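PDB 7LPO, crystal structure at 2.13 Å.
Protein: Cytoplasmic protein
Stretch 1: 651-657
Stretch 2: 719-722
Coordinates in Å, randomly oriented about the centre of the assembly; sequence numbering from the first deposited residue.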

# COMPACT_ATOMS: atom_id res chain seq x y z
N SER A 651 -25.63 -17.34 -5.28
CA SER A 651 -25.64 -18.20 -4.10
C SER A 651 -24.93 -17.52 -2.94
O SER A 651 -23.96 -16.78 -3.14
CB SER A 651 -24.95 -19.52 -4.42
OG SER A 651 -24.75 -20.29 -3.25
N PRO A 652 -25.38 -17.74 -1.70
CA PRO A 652 -24.60 -17.24 -0.56
C PRO A 652 -23.17 -17.75 -0.56
O PRO A 652 -22.29 -17.12 0.03
CB PRO A 652 -25.37 -17.75 0.68
CG PRO A 652 -26.61 -18.39 0.18
CD PRO A 652 -26.65 -18.37 -1.31
N THR A 653 -22.91 -18.89 -1.21
CA THR A 653 -21.56 -19.44 -1.24
C THR A 653 -20.56 -18.47 -1.87
O THR A 653 -19.39 -18.47 -1.48
CB THR A 653 -21.56 -20.76 -2.01
OG1 THR A 653 -22.30 -21.73 -1.27
CG2 THR A 653 -20.15 -21.28 -2.24
N LEU A 654 -20.99 -17.67 -2.84
CA LEU A 654 -20.10 -16.69 -3.45
C LEU A 654 -19.56 -15.71 -2.41
O LEU A 654 -18.36 -15.41 -2.38
CB LEU A 654 -20.82 -15.94 -4.56
CG LEU A 654 -20.03 -14.81 -5.22
CD1 LEU A 654 -18.89 -15.37 -6.06
CD2 LEU A 654 -20.96 -13.96 -6.08
N ILE A 655 -20.44 -15.19 -1.55
CA ILE A 655 -20.03 -14.13 -0.63
C ILE A 655 -19.57 -14.66 0.72
O ILE A 655 -19.09 -13.86 1.55
CB ILE A 655 -21.17 -13.12 -0.41
CG1 ILE A 655 -22.46 -13.82 0.03
CG2 ILE A 655 -21.43 -12.33 -1.70
CD1 ILE A 655 -23.61 -12.88 0.28
N LEU A 656 -19.67 -15.95 0.97
CA LEU A 656 -19.27 -16.49 2.27
C LEU A 656 -18.15 -17.51 2.18
O LEU A 656 -17.25 -17.49 3.03
CB LEU A 656 -20.47 -17.16 2.96
CG LEU A 656 -21.69 -16.31 3.28
CD1 LEU A 656 -22.78 -17.18 3.91
CD2 LEU A 656 -21.30 -15.16 4.20
N ASP A 657 -18.19 -18.41 1.21
CA ASP A 657 -17.28 -19.56 1.22
C ASP A 657 -15.87 -19.13 0.84
O ASP A 657 -15.67 -18.55 -0.23
CB ASP A 657 -17.80 -20.63 0.27
CG ASP A 657 -17.12 -21.96 0.47
OD1 ASP A 657 -16.95 -22.36 1.64
OD2 ASP A 657 -16.77 -22.59 -0.53
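Stretch 2 (719-722) SLNA

Residues 719-722 form an irregular segment, neither helix nor strand, that lies against one side of the short helix of stretch 1. No hydrogen bond links the two stretches; the contact, which buries 250 Å² in total, rests on packing alone. Leu-720 and Pro-652 account for most of it. Pro-652 directs its CA-to-CB bond toward the segment, and its ring meets the passing backbone: CG lies 3.4 Å from Leu-720 O, 3.3 Å from Asn-721 O and 3.8 Å from Ala-722 CA. A single ring carbon thus touches three successive residues. The closest pair of CA atoms is that of Pro-652 and Ala-722, 5.5 Å apart.

Leu-720, with phi/psi of -118/23° and an m,t side chain, extends the contact along the helix. Its CD1 packs 4.1 Å from CD1 of Leu-656, one helical turn beyond the proline, while its CD2 is 4.5 Å from Pro-652 CB. The backbone passes over Pro-652 roughly crosswise to the helix, and beyond it Ala-722 CB lies 4.3 Å from Thr-653 OG1. Asn-721 turns its CA-to-CB bond away and contributes through its carbonyl; both it and Ala-722 are poorly ordered, so the contacts at this end are less precisely defined.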

# COMPACT_ATOMS: atom_id res chain seq x y z
N SER A 719 -32.26 -14.89 4.80
CA SER A 719 -31.61 -16.14 5.17
C SER A 719 -30.41 -16.35 4.25
O SER A 719 -30.41 -15.90 3.11
CB SER A 719 -32.58 -17.32 5.06
OG SER A 719 -31.87 -18.54 5.08
N LEU A 720 -29.40 -17.04 4.76
CA LEU A 720 -28.16 -17.26 4.02
C LEU A 720 -27.88 -18.74 3.75
O LEU A 720 -26.72 -19.12 3.53
CB LEU A 720 -26.98 -16.64 4.77
CG LEU A 720 -26.87 -15.11 4.79
CD1 LEU A 720 -25.61 -14.70 5.54
CD2 LEU A 720 -26.88 -14.52 3.41
N ASN A 721 -28.90 -19.59 3.77
CA ASN A 721 -28.68 -20.99 3.47
C ASN A 721 -28.30 -21.17 2.01
O ASN A 721 -28.92 -20.58 1.11
CB ASN A 721 -29.92 -21.81 3.80
CG ASN A 721 -29.85 -22.44 5.18
OD1 ASN A 721 -29.95 -23.66 5.32
ND2 ASN A 721 -29.67 -21.61 6.20
N ALA A 722 -27.28 -21.99 1.77
CA ALA A 722 -26.73 -22.20 0.43
C ALA A 722 -27.82 -22.34 -0.63
O ALA A 722 -28.13 -23.44 -1.08
CB ALA A 722 -25.83 -23.44 0.41